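Oxalate biosynthetic component 1 (Burkholderia thailandensis, PDB 5IKY) is a bifunctional enzyme of quorum sensing-dependent oxalate production, probably combining serine hydrolase chemistry in an alpha/beta hydrolase domain with an additional lyase activity. Local coordinates at residues L22-I27 with Y64-P69; L32-A37 with A238-N243; P28-E33 with D86-N91; P113-N118 with N182-C187. One frame throughout, in Å; residues are numbered along the deposited sequence.

Contact 1: residues L22-I27 with Y64-P69; sequences LEPKFI and YGYDAP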
loop_
_atom_site.group_PDB
_atom_site.type_symbol
_atom_site.label_atom_id
_atom_site.label_comp_id
_atom_site.label_asym_id
_atom_site.label_seq_id
_atom_site.Cartn_x
_atom_site.Cartn_y
_atom_site.Cartn_z
ATOM N N LEU A 22 -14.420 16.973 -20.066
ATOM C CA LEU A 22 -14.968 16.658 -21.379
ATOM C C LEU A 22 -16.293 17.371 -21.641
ATOM O O LEU A 22 -17.012 17.033 -22.579
ATOM C CB LEU A 22 -15.144 15.146 -21.523
ATOM C CG LEU A 22 -13.864 14.334 -21.314
ATOM C CD1 LEU A 22 -14.107 12.857 -21.573
ATOM C CD2 LEU A 22 -12.745 14.862 -22.202
ATOM N N GLU A 23 -16.611 18.355 -20.807
ATOM C CA GLU A 23 -17.765 19.214 -21.038
ATOM C C GLU A 23 -17.322 20.498 -21.720
ATOM O O GLU A 23 -16.224 20.990 -21.458
ATOM C CB GLU A 23 -18.478 19.542 -19.724
ATOM C CG GLU A 23 -19.377 18.444 -19.194
ATOM C CD GLU A 23 -20.181 18.890 -17.990
ATOM O OE1 GLU A 23 -20.110 20.087 -17.636
ATOM O OE2 GLU A 23 -20.882 18.045 -17.396
ATOM N N PRO A 24 -18.170 21.042 -22.607
ATOM C CA PRO A 24 -17.881 22.344 -23.220
ATOM C C PRO A 24 -17.668 23.425 -22.162
ATOM O O PRO A 24 -18.319 23.402 -21.117
ATOM C CB PRO A 24 -19.130 22.632 -24.068
ATOM C CG PRO A 24 -20.100 21.520 -23.784
ATOM C CD PRO A 24 -19.320 20.377 -23.236
ATOM N N LYS A 25 -16.754 24.351 -22.432
ATOM C CA LYS A 25 -16.404 25.386 -21.468
ATOM C C LYS A 25 -16.813 26.772 -21.959
ATOM O O LYS A 25 -16.542 27.779 -21.304
ATOM C CB LYS A 25 -14.904 25.344 -21.176
ATOM C CG LYS A 25 -14.457 24.070 -20.481
ATOM C CD LYS A 25 -15.047 23.979 -19.081
ATOM C CE LYS A 25 -15.414 22.549 -18.722
ATOM N NZ LYS A 25 -14.286 21.609 -18.957
ATOM N N PHE A 26 -17.468 26.815 -23.113
ATOM C CA PHE A 26 -17.943 28.073 -23.672
ATOM C C PHE A 26 -19.203 27.861 -24.498
ATOM O O PHE A 26 -19.274 26.946 -25.316
ATOM C CB PHE A 26 -16.859 28.730 -24.532
ATOM C CG PHE A 26 -17.300 30.008 -25.194
ATOM C CD1 PHE A 26 -17.411 31.180 -24.464
ATOM C CD2 PHE A 26 -17.600 30.037 -26.547
ATOM C CE1 PHE A 26 -17.818 32.356 -25.067
ATOM C CE2 PHE A 26 -18.007 31.213 -27.160
ATOM C CZ PHE A 26 -18.115 32.374 -26.418
ATOM N N ILE A 27 -20.202 28.707 -24.269
ATOM C CA ILE A 27 -21.420 28.679 -25.064
ATOM C C ILE A 27 -21.659 30.034 -25.713
ATOM O O ILE A 27 -21.978 31.006 -25.025
ATOM C CB ILE A 27 -22.643 28.302 -24.223
ATOM C CG1 ILE A 27 -22.438 26.930 -23.584
ATOM C CG2 ILE A 27 -23.896 28.301 -25.085
ATOM C CD1 ILE A 27 -23.562 26.521 -22.667
ATOM N N TYR A 64 -12.941 20.996 -30.776
ATOM C CA TYR A 64 -13.033 19.933 -31.770
ATOM C C TYR A 64 -13.839 18.758 -31.226
ATOM O O TYR A 64 -13.527 18.220 -30.163
ATOM C CB TYR A 64 -11.640 19.459 -32.198
ATOM C CG TYR A 64 -11.657 18.401 -33.281
ATOM C CD1 TYR A 64 -11.789 18.752 -34.617
ATOM C CD2 TYR A 64 -11.537 17.052 -32.967
ATOM C CE1 TYR A 64 -11.804 17.790 -35.614
ATOM C CE2 TYR A 64 -11.550 16.084 -33.955
ATOM C CZ TYR A 64 -11.685 16.459 -35.275
ATOM O OH TYR A 64 -11.699 15.500 -36.260
ATOM N N GLY A 65 -14.883 18.373 -31.955
ATOM C CA GLY A 65 -15.643 17.175 -31.645
ATOM C C GLY A 65 -16.933 17.384 -30.872
ATOM O O GLY A 65 -17.564 16.416 -30.457
ATOM N N TYR A 66 -17.343 18.635 -30.692
ATOM C CA TYR A 66 -18.497 18.928 -29.842
ATOM C C TYR A 66 -19.714 19.459 -30.597
ATOM O O TYR A 66 -20.670 19.929 -29.978
ATOM C CB TYR A 66 -18.100 19.926 -28.752
ATOM C CG TYR A 66 -17.330 19.295 -27.620
ATOM C CD1 TYR A 66 -17.993 18.684 -26.564
ATOM C CD2 TYR A 66 -15.944 19.298 -27.610
ATOM C CE1 TYR A 66 -17.298 18.100 -25.527
ATOM C CE2 TYR A 66 -15.238 18.718 -26.575
ATOM C CZ TYR A 66 -15.921 18.118 -25.536
ATOM O OH TYR A 66 -15.224 17.536 -24.501
ATOM N N ASP A 67 -19.683 19.375 -31.925
ATOM C CA ASP A 67 -20.774 19.887 -32.748
ATOM C C ASP A 67 -21.966 18.933 -32.804
ATOM O O ASP A 67 -21.808 17.715 -32.740
ATOM C CB ASP A 67 -20.280 20.170 -34.169
ATOM C CG ASP A 67 -19.257 21.288 -34.223
ATOM O OD1 ASP A 67 -19.453 22.313 -33.537
ATOM O OD2 ASP A 67 -18.254 21.143 -34.953
ATOM N N ALA A 68 -23.158 19.507 -32.922
ATOM C CA ALA A 68 -24.385 18.745 -33.124
ATOM C C ALA A 68 -25.330 19.562 -33.999
ATOM O O ALA A 68 -25.347 20.789 -33.908
ATOM C CB ALA A 68 -25.035 18.406 -31.792
ATOM N N PRO A 69 -26.115 18.894 -34.857
ATOM C CA PRO A 69 -26.987 19.651 -35.760
ATOM C C PRO A 69 -28.079 20.393 -35.000
ATOM O O PRO A 69 -28.544 19.917 -33.966
ATOM C CB PRO A 69 -27.585 18.570 -36.664
ATOM C CG PRO A 69 -27.549 17.335 -35.840
ATOM C CD PRO A 69 -26.303 17.441 -35.000
#
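The loop that runs into strand 26-28 is tied at L22 and P24 to Y66, which sits in the loop just after strand 60-64. The hydroxyl of Y66 is the donor here: OH reaches L22 O at 2.7 Å. The approach is far from head-on, with a C=O...donor angle of 96° and the hydroxyl standing 60° above the carbonyl plane. Seen from the tyrosine, by contrast, the same oxygen lies in the plane of the ring at its edge, and Y66 CE1 comes within 3.1 Å of L22 O. With CG turned beside the backbone N (chi1 -78°), the Y66 ring extends toward the loop of L22 and P24. L22 adds its CB, 3.8 Å from Y66 OH.

Two small antiparallel sheets meet in this region. Strand 26-28 is an outer strand of one, and strand 60-64 is the middle strand of the other, so the tyrosine bridges from the end of the second sheet to the chain entering the first. P24 supplies the apolar half of the bridge: its CD lies 3.8 Å from Y66 CE1, and the pyrrolidine ring runs obliquely past the phenol. The ring of Y66 has further partners: R155 through a cation-pi contact and H157 edge-to-face; H157 also touches P24. The CB of E23 is directed away from the segment of Y66, and its OE2 accepts a hydrogen bond from G247 N.

Contact 2: residues L32-A37 with A238-N243; sequences LELLPA and AIPGLN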
loop_
_atom_site.group_PDB
_atom_site.type_symbol
_atom_site.label_atom_id
_atom_site.label_comp_id
_atom_site.label_asym_id
_atom_site.label_seq_id
_atom_site.Cartn_x
_atom_site.Cartn_y
_atom_site.Cartn_z
ATOM N N LEU A 32 -27.716 30.070 -27.400
ATOM C CA LEU A 32 -28.733 30.297 -26.378
ATOM C C LEU A 32 -29.887 31.141 -26.913
ATOM O O LEU A 32 -31.054 30.837 -26.667
ATOM C CB LEU A 32 -28.120 30.972 -25.152
ATOM C CG LEU A 32 -27.132 30.130 -24.343
ATOM C CD1 LEU A 32 -26.590 30.925 -23.165
ATOM C CD2 LEU A 32 -27.791 28.847 -23.874
ATOM N N GLU A 33 -29.549 32.196 -27.653
ATOM C CA GLU A 33 -30.537 33.113 -28.222
ATOM C C GLU A 33 -31.479 32.390 -29.181
ATOM O O GLU A 33 -32.563 32.877 -29.499
ATOM C CB GLU A 33 -29.831 34.262 -28.943
ATOM C CG GLU A 33 -30.635 35.546 -29.030
ATOM C CD GLU A 33 -29.806 36.710 -29.541
ATOM O OE1 GLU A 33 -28.649 36.479 -29.950
ATOM O OE2 GLU A 33 -30.311 37.854 -29.534
ATOM N N LEU A 34 -31.043 31.220 -29.630
ATOM C CA LEU A 34 -31.793 30.382 -30.552
ATOM C C LEU A 34 -32.964 29.677 -29.860
ATOM O O LEU A 34 -33.907 29.226 -30.511
ATOM C CB LEU A 34 -30.838 29.367 -31.187
ATOM C CG LEU A 34 -31.313 28.307 -32.174
ATOM C CD1 LEU A 34 -30.240 28.095 -33.222
ATOM C CD2 LEU A 34 -31.602 27.009 -31.439
ATOM N N LEU A 35 -32.897 29.587 -28.535
ATOM C CA LEU A 35 -33.956 28.964 -27.744
ATOM C C LEU A 35 -35.183 29.867 -27.624
ATOM O O LEU A 35 -35.087 31.076 -27.829
ATOM C CB LEU A 35 -33.437 28.613 -26.347
ATOM C CG LEU A 35 -32.557 27.371 -26.216
ATOM C CD1 LEU A 35 -32.004 27.252 -24.800
ATOM C CD2 LEU A 35 -33.354 26.135 -26.588
ATOM N N PRO A 36 -36.348 29.277 -27.306
ATOM C CA PRO A 36 -37.505 30.100 -26.943
ATOM C C PRO A 36 -37.234 30.878 -25.656
ATOM O O PRO A 36 -36.439 30.423 -24.831
ATOM C CB PRO A 36 -38.624 29.072 -26.748
ATOM C CG PRO A 36 -38.203 27.899 -27.566
ATOM C CD PRO A 36 -36.706 27.856 -27.445
ATOM N N ALA A 37 -37.890 32.023 -25.494
ATOM C CA ALA A 37 -37.618 32.940 -24.387
ATOM C C ALA A 37 -37.701 32.277 -23.014
ATOM O O ALA A 37 -36.882 32.550 -22.136
ATOM C CB ALA A 37 -38.569 34.124 -24.447
ATOM N N ALA A 238 -29.186 20.442 -21.935
ATOM C CA ALA A 238 -28.954 20.241 -23.360
ATOM C C ALA A 238 -28.851 21.588 -24.063
ATOM O O ALA A 238 -29.795 22.376 -24.050
ATOM C CB ALA A 238 -30.060 19.400 -23.977
ATOM N N ILE A 239 -27.698 21.850 -24.669
ATOM C CA ILE A 239 -27.465 23.102 -25.381
ATOM C C ILE A 239 -27.509 22.878 -26.895
ATOM O O ILE A 239 -26.878 21.952 -27.407
ATOM C CB ILE A 239 -26.106 23.723 -24.987
ATOM C CG1 ILE A 239 -25.962 23.777 -23.465
ATOM C CG2 ILE A 239 -25.951 25.112 -25.586
ATOM C CD1 ILE A 239 -26.948 24.700 -22.787
ATOM N N PRO A 240 -28.271 23.716 -27.616
ATOM C CA PRO A 240 -28.351 23.611 -29.079
ATOM C C PRO A 240 -26.980 23.693 -29.747
ATOM O O PRO A 240 -26.203 24.600 -29.442
ATOM C CB PRO A 240 -29.219 24.812 -29.470
ATOM C CG PRO A 240 -30.053 25.076 -28.267
ATOM C CD PRO A 240 -29.178 24.748 -27.086
ATOM N N GLY A 241 -26.685 22.745 -30.632
ATOM C CA GLY A 241 -25.428 22.748 -31.359
ATOM C C GLY A 241 -24.272 22.073 -30.644
ATOM O O GLY A 241 -23.169 21.991 -31.183
ATOM N N LEU A 242 -24.518 21.592 -29.429
ATOM C CA LEU A 242 -23.489 20.900 -28.658
ATOM C C LEU A 242 -23.872 19.445 -28.400
ATOM O O LEU A 242 -24.968 19.162 -27.921
ATOM C CB LEU A 242 -23.238 21.624 -27.334
ATOM C CG LEU A 242 -22.581 23.001 -27.451
ATOM C CD1 LEU A 242 -22.483 23.669 -26.090
ATOM C CD2 LEU A 242 -21.206 22.885 -28.095
ATOM N N ASN A 243 -22.967 18.524 -28.719
ATOM C CA ASN A 243 -23.264 17.101 -28.581
ATOM C C ASN A 243 -22.973 16.566 -27.182
ATOM O O ASN A 243 -23.096 15.368 -26.932
ATOM C CB ASN A 243 -22.491 16.284 -29.624
ATOM C CG ASN A 243 -20.981 16.427 -29.500
ATOM O OD1 ASN A 243 -20.446 16.714 -28.428
ATOM N ND2 ASN A 243 -20.284 16.212 -30.610
#
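P240 is the bump of this contact: its ring projects from the corner of a type II turn, I239 to L242, into a hollow formed by L34 and L35. The two leucines take different parts of the ring. L34 brings CD2 to 3.8 Å from P240 CB, the two side chains sliding past each other in opposite directions. L35 crosses the proline at about a right angle and sets CD2 3.9 Å from P240 CG, with its own CG almost as near. Because L34 has CG anti to the backbone N (chi1 178°), its branch extends out alongside the proline. Y75, which touches L34, L35 and P240 alike, adds to the walls of the hollow.

Beside this fit lies a looser one, where L32 CD2 faces I239 CD1 at 4.4 Å; T43 of helix 37-49 touches both residues. The shape of the bump depends on the turn, closed by a backbone bond from L242 N to I239 O of 3.1 Å, with G241 at a positive phi of 86° following the proline. L34 and L35 follow L32 in the chain, and L35 N bonds back to L32 O at 2.9 Å. No hydrogen bond crosses between the segments, so this mostly buried join rests on apolar contact, and burial of hydrocarbon surface probably provides most of its stability.

Contact 3: residues P28-E33 with D86-N91; sequences PHALLE and DALRNN
A30 and A87 bring helices 29-33 and 82-90 together, with A30 CB only 3.7 Å from A87 CB. Neither residue has anything beyond CB to hold the helices apart, and the CA atoms of A30 and A87 approach to 6.1 Å. L88 reaches in from beside A87 and lays CD1 4.0 Å from A30 CB, and the L88 side chain also touches W93 of strand 93-96.

N91, the residue that leaves helix 82-90, is worth following outward. Its CB points at the opposing segment. CG then swings beside the backbone N (chi1 -81°), which carries the amide toward the start of helix 29-33. At the tip, ND2 comes to 4.0 Å from P28 CB, a plain van der Waals contact. ND2 also donates a weak hydrogen bond to a water at 3.2 Å, and that water accepts a second weak bond from the backbone N of A30. The water thus serves an N-H in the opening turn of the helix, where no preceding turn is available to accept it.

On a more exposed side of the same helix, H29 ND1 donates to E33 OE1 at 2.9 Å, one turn on. The carboxylate oxygen lies in the imidazole plane but is met from well above its own plane, and the bond is bent, with an N-H...O angle of 132°. The crossing as a whole is a helix-helix contact of the close kind that alanine pairs permit, a leucine filling in beside them.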
loop_
_atom_site.group_PDB
_atom_site.type_symbol
_atom_site.label_atom_id
_atom_site.label_comp_id
_atom_site.label_asym_id
_atom_site.label_seq_id
_atom_site.Cartn_x
_atom_site.Cartn_y
_atom_site.Cartn_z
ATOM N N PRO A 28 -21.496 30.102 -27.043
ATOM C CA PRO A 28 -21.713 31.330 -27.814
ATOM C C PRO A 28 -23.111 31.884 -27.597
ATOM O O PRO A 28 -24.043 31.108 -27.364
ATOM C CB PRO A 28 -21.533 30.874 -29.260
ATOM C CG PRO A 28 -20.670 29.676 -29.172
ATOM C CD PRO A 28 -21.069 28.985 -27.903
ATOM N N HIS A 29 -23.253 33.202 -27.673
ATOM C CA HIS A 29 -24.548 33.839 -27.494
ATOM C C HIS A 29 -25.629 33.239 -28.393
ATOM O O HIS A 29 -26.714 32.895 -27.915
ATOM C CB HIS A 29 -24.428 35.334 -27.762
ATOM C CG HIS A 29 -25.516 36.151 -27.135
ATOM N ND1 HIS A 29 -26.644 36.538 -27.819
ATOM C CD2 HIS A 29 -25.599 36.728 -25.913
ATOM C CE1 HIS A 29 -27.417 37.258 -27.023
ATOM N NE2 HIS A 29 -26.801 37.395 -25.865
ATOM N N ALA A 30 -25.320 33.105 -29.682
ATOM C CA ALA A 30 -26.261 32.589 -30.683
ATOM C C ALA A 30 -26.945 31.275 -30.299
ATOM O O ALA A 30 -28.140 31.107 -30.542
ATOM C CB ALA A 30 -25.544 32.418 -32.012
ATOM N N LEU A 31 -26.194 30.351 -29.707
ATOM C CA LEU A 31 -26.740 29.039 -29.371
ATOM C C LEU A 31 -27.867 29.146 -28.344
ATOM O O LEU A 31 -28.855 28.413 -28.415
ATOM C CB LEU A 31 -25.637 28.113 -28.852
ATOM C CG LEU A 31 -24.511 27.815 -29.846
ATOM C CD1 LEU A 31 -23.563 26.757 -29.293
ATOM C CD2 LEU A 31 -25.062 27.403 -31.212
ATOM N N LEU A 32 -27.716 30.070 -27.400
ATOM C CA LEU A 32 -28.733 30.297 -26.378
ATOM C C LEU A 32 -29.887 31.141 -26.913
ATOM O O LEU A 32 -31.054 30.837 -26.667
ATOM C CB LEU A 32 -28.120 30.972 -25.152
ATOM C CG LEU A 32 -27.132 30.130 -24.343
ATOM C CD1 LEU A 32 -26.590 30.925 -23.165
ATOM C CD2 LEU A 32 -27.791 28.847 -23.874
ATOM N N GLU A 33 -29.549 32.196 -27.653
ATOM C CA GLU A 33 -30.537 33.113 -28.222
ATOM C C GLU A 33 -31.479 32.390 -29.181
ATOM O O GLU A 33 -32.563 32.877 -29.499
ATOM C CB GLU A 33 -29.831 34.262 -28.943
ATOM C CG GLU A 33 -30.635 35.546 -29.030
ATOM C CD GLU A 33 -29.806 36.710 -29.541
ATOM O OE1 GLU A 33 -28.649 36.479 -29.950
ATOM O OE2 GLU A 33 -30.311 37.854 -29.534
ATOM N N ASP A 86 -27.252 35.486 -38.665
ATOM C CA ASP A 86 -25.952 36.041 -39.054
ATOM C C ASP A 86 -24.838 35.581 -38.128
ATOM O O ASP A 86 -23.715 35.355 -38.571
ATOM C CB ASP A 86 -25.987 37.567 -39.078
ATOM C CG ASP A 86 -26.694 38.115 -40.289
ATOM O OD1 ASP A 86 -26.153 37.979 -41.389
ATOM O OD2 ASP A 86 -27.773 38.718 -40.147
ATOM N N ALA A 87 -25.168 35.458 -36.850
ATOM C CA ALA A 87 -24.237 34.979 -35.861
ATOM C C ALA A 87 -23.844 33.541 -36.138
ATOM O O ALA A 87 -22.668 33.197 -36.049
ATOM C CB ALA A 87 -24.847 35.114 -34.468
ATOM N N LEU A 88 -24.838 32.705 -36.436
ATOM C CA LEU A 88 -24.596 31.301 -36.747
ATOM C C LEU A 88 -23.678 31.147 -37.954
ATOM O O LEU A 88 -22.754 30.331 -37.944
ATOM C CB LEU A 88 -25.910 30.556 -36.999
ATOM C CG LEU A 88 -26.700 30.073 -35.778
ATOM C CD1 LEU A 88 -27.549 31.185 -35.201
ATOM C CD2 LEU A 88 -27.559 28.873 -36.138
ATOM N N ARG A 89 -23.935 31.935 -38.991
ATOM C CA ARG A 89 -23.131 31.876 -40.204
ATOM C C ARG A 89 -21.725 32.413 -39.948
ATOM O O ARG A 89 -20.746 31.916 -40.511
ATOM C CB ARG A 89 -23.806 32.657 -41.332
ATOM C CG ARG A 89 -23.821 31.923 -42.664
ATOM C CD ARG A 89 -25.126 32.155 -43.411
ATOM N NE ARG A 89 -25.175 31.407 -44.666
ATOM C CZ ARG A 89 -26.293 31.139 -45.332
ATOM N NH1 ARG A 89 -27.462 31.559 -44.867
ATOM N NH2 ARG A 89 -26.245 30.451 -46.466
ATOM N N ASN A 90 -21.632 33.424 -39.091
ATOM C CA ASN A 90 -20.345 34.013 -38.744
ATOM C C ASN A 90 -19.538 33.069 -37.858
ATOM O O ASN A 90 -18.310 33.047 -37.914
ATOM C CB ASN A 90 -20.541 35.361 -38.048
ATOM C CG ASN A 90 -19.345 36.283 -38.211
ATOM O OD1 ASN A 90 -18.203 35.832 -38.300
ATOM N ND2 ASN A 90 -19.605 37.585 -38.256
ATOM N N ASN A 91 -20.243 32.285 -37.046
ATOM C CA ASN A 91 -19.611 31.265 -36.217
ATOM C C ASN A 91 -19.503 29.922 -36.939
ATOM O O ASN A 91 -19.232 28.896 -36.315
ATOM C CB ASN A 91 -20.374 31.089 -34.903
ATOM C CG ASN A 91 -20.015 32.140 -33.872
ATOM O OD1 ASN A 91 -18.944 32.744 -33.935
ATOM N ND2 ASN A 91 -20.900 32.342 -32.896
HETATM O O HOH W 1 -22.221 34.107 -30.542
#

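Contact 4: residues P113-N118 with N182-C187; sequences PLITRN and NGWRMC
I115 and W184 make the inner part of this contact, N182 and L114 its outer part. The methyl CD1 of I115 stands 4.4 Å from W184 CZ2, meeting the indole obliquely at a carbon of its six-membered ring. It gets there by a fully extended end: chi2 of I115 is 180°, so CD1 is carried as far from the backbone as the side chain allows. Even this inner part is a light touch between the two segments themselves. What makes it compact is the company: L179 of helix 176-181 touches both I115 and W184, and the buried indole also rests on I60 and R62 of strand 60-64 and on T158 and L160 of strand 156-160.

The contact joins two separate antiparallel sheets through side chains. Strand 114-115 is an outer strand of one, with I115 bonded through its backbone to L149; strand 185-186 is an outer strand of the other, with R185 bonded to V61. No hydrogen bond passes between the two segments, and together they bury just 97 Å².

Toward solvent the packing thins out. The CB of N182 is directed toward the other segment, and its side chain lies loosely near L114; both residues are exposed. The CB of L114 is directed away from the other segment. Further along, the chain turns off into helix 117-121, where T116 is the N-cap, its side chain capping a backbone N in the first turn.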
loop_
_atom_site.group_PDB
_atom_site.type_symbol
_atom_site.label_atom_id
_atom_site.label_comp_id
_atom_site.label_asym_id
_atom_site.label_seq_id
_atom_site.Cartn_x
_atom_site.Cartn_y
_atom_site.Cartn_z
ATOM N N PRO A 113 -2.487 18.797 -28.737
ATOM C CA PRO A 113 -2.224 20.225 -28.526
ATOM C C PRO A 113 -1.119 20.435 -27.499
ATOM O O PRO A 113 -1.177 19.856 -26.416
ATOM C CB PRO A 113 -3.562 20.760 -28.008
ATOM C CG PRO A 113 -4.571 19.852 -28.599
ATOM C CD PRO A 113 -3.927 18.488 -28.644
ATOM N N LEU A 114 -0.122 21.243 -27.840
ATOM C CA LEU A 114 1.019 21.445 -26.960
ATOM C C LEU A 114 1.424 22.908 -26.896
ATOM O O LEU A 114 1.774 23.512 -27.910
ATOM C CB LEU A 114 2.209 20.601 -27.421
ATOM C CG LEU A 114 3.510 20.781 -26.638
ATOM C CD1 LEU A 114 3.407 20.123 -25.274
ATOM C CD2 LEU A 114 4.690 20.226 -27.419
ATOM N N ILE A 115 1.361 23.472 -25.696
ATOM C CA ILE A 115 1.893 24.801 -25.442
ATOM C C ILE A 115 3.226 24.646 -24.720
ATOM O O ILE A 115 3.269 24.332 -23.528
ATOM C CB ILE A 115 0.922 25.655 -24.609
ATOM C CG1 ILE A 115 -0.416 25.786 -25.338
ATOM C CG2 ILE A 115 1.521 27.024 -24.323
ATOM C CD1 ILE A 115 -1.436 26.614 -24.600
ATOM N N THR A 116 4.311 24.854 -25.458
ATOM C CA THR A 116 5.652 24.585 -24.949
ATOM C C THR A 116 6.041 25.504 -23.799
ATOM O O THR A 116 5.530 26.617 -23.673
ATOM C CB THR A 116 6.709 24.719 -26.058
ATOM O OG1 THR A 116 6.608 26.015 -26.661
ATOM C CG2 THR A 116 6.501 23.652 -27.121
ATOM N N ARG A 117 6.955 25.018 -22.966
ATOM C CA ARG A 117 7.482 25.787 -21.846
ATOM C C ARG A 117 8.144 27.074 -22.328
ATOM O O ARG A 117 8.018 28.124 -21.696
ATOM C CB ARG A 117 8.473 24.934 -21.048
ATOM C CG ARG A 117 9.309 25.698 -20.038
ATOM C CD ARG A 117 9.619 24.831 -18.830
ATOM N NE ARG A 117 10.555 25.476 -17.913
ATOM C CZ ARG A 117 10.227 26.454 -17.075
ATOM N NH1 ARG A 117 11.143 26.981 -16.274
ATOM N NH2 ARG A 117 8.986 26.915 -17.045
ATOM N N ASN A 118 8.839 26.990 -23.458
ATOM C CA ASN A 118 9.482 28.157 -24.049
ATOM C C ASN A 118 8.472 29.227 -24.457
ATOM O O ASN A 118 8.735 30.422 -24.318
ATOM C CB ASN A 118 10.323 27.745 -25.258
ATOM C CG ASN A 118 11.641 27.111 -24.860
ATOM O OD1 ASN A 118 12.287 27.543 -23.906
ATOM N ND2 ASN A 118 12.047 26.079 -25.592
ATOM N N ASN A 182 -2.014 27.359 -34.038
ATOM C CA ASN A 182 -2.268 25.985 -33.611
ATOM C C ASN A 182 -3.749 25.663 -33.428
ATOM O O ASN A 182 -4.101 24.770 -32.658
ATOM C CB ASN A 182 -1.526 25.684 -32.308
ATOM C CG ASN A 182 -0.101 25.222 -32.540
ATOM O OD1 ASN A 182 0.395 25.237 -33.667
ATOM N ND2 ASN A 182 0.564 24.802 -31.470
ATOM N N GLY A 183 -4.615 26.392 -34.125
ATOM C CA GLY A 183 -6.027 26.052 -34.157
ATOM C C GLY A 183 -6.963 26.880 -33.293
ATOM O O GLY A 183 -8.181 26.767 -33.427
ATOM N N TRP A 184 -6.415 27.699 -32.400
ATOM C CA TRP A 184 -7.248 28.573 -31.576
ATOM C C TRP A 184 -7.842 29.682 -32.438
ATOM O O TRP A 184 -7.236 30.094 -33.427
ATOM C CB TRP A 184 -6.449 29.181 -30.423
ATOM C CG TRP A 184 -5.902 28.195 -29.432
ATOM C CD1 TRP A 184 -4.976 27.219 -29.666
ATOM C CD2 TRP A 184 -6.218 28.118 -28.036
ATOM N NE1 TRP A 184 -4.710 26.530 -28.507
ATOM C CE2 TRP A 184 -5.460 27.063 -27.492
ATOM C CE3 TRP A 184 -7.077 28.835 -27.196
ATOM C CZ2 TRP A 184 -5.533 26.707 -26.148
ATOM C CZ3 TRP A 184 -7.147 28.482 -25.861
ATOM C CH2 TRP A 184 -6.382 27.427 -25.350
ATOM N N ARG A 185 -9.020 30.171 -32.063
ATOM C CA ARG A 185 -9.669 31.221 -32.839
ATOM C C ARG A 185 -10.586 32.103 -31.991
ATOM O O ARG A 185 -11.025 31.708 -30.911
ATOM C CB ARG A 185 -10.453 30.599 -33.996
ATOM C CG ARG A 185 -11.682 29.814 -33.578
ATOM C CD ARG A 185 -12.108 28.862 -34.683
ATOM N NE ARG A 185 -11.709 29.344 -36.002
ATOM C CZ ARG A 185 -11.729 28.604 -37.107
ATOM N NH1 ARG A 185 -11.349 29.126 -38.266
ATOM N NH2 ARG A 185 -12.126 27.339 -37.053
ATOM N N MET A 186 -10.866 33.302 -32.498
ATOM C CA MET A 186 -11.657 34.299 -31.779
ATOM C C MET A 186 -13.127 33.911 -31.661
ATOM O O MET A 186 -13.678 33.245 -32.539
ATOM C CB MET A 186 -11.540 35.660 -32.470
ATOM C CG MET A 186 -10.118 36.183 -32.580
ATOM S SD MET A 186 -9.419 36.652 -30.986
ATOM C CE MET A 186 -10.558 37.939 -30.487
ATOM N N CYS A 187 -13.759 34.345 -30.575
ATOM C CA CYS A 187 -15.166 34.047 -30.329
ATOM C C CYS A 187 -15.984 35.320 -30.173
ATOM O O CYS A 187 -15.434 36.400 -29.954
ATOM C CB CYS A 187 -15.329 33.189 -29.072
ATOM S SG CYS A 187 -14.052 31.950 -28.837
#

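How the contacts relate
Contacts 2 and 3 share L32 and E33 and have centres about 10 Å apart; L34 CD1 touches L88 CD2 at 4.0 Å, joining contact 2 to contact 3. Contact 1 lies about 12 Å from contact 2, centre to centre, and N243 couples them: its ND2 is 2.7 Å from G65 O and its N is 3.0 Å from Y66 O, both probable hydrogen bonds. Contact 4 is more remote, its centre about 17 Å from that of contact 1, though F26 CE2 still meets C187 CB at 3.8 Å; from contact 2 its nearest atoms are about 12 Å away. None of the four includes H227 or E477, the magnesium ligands.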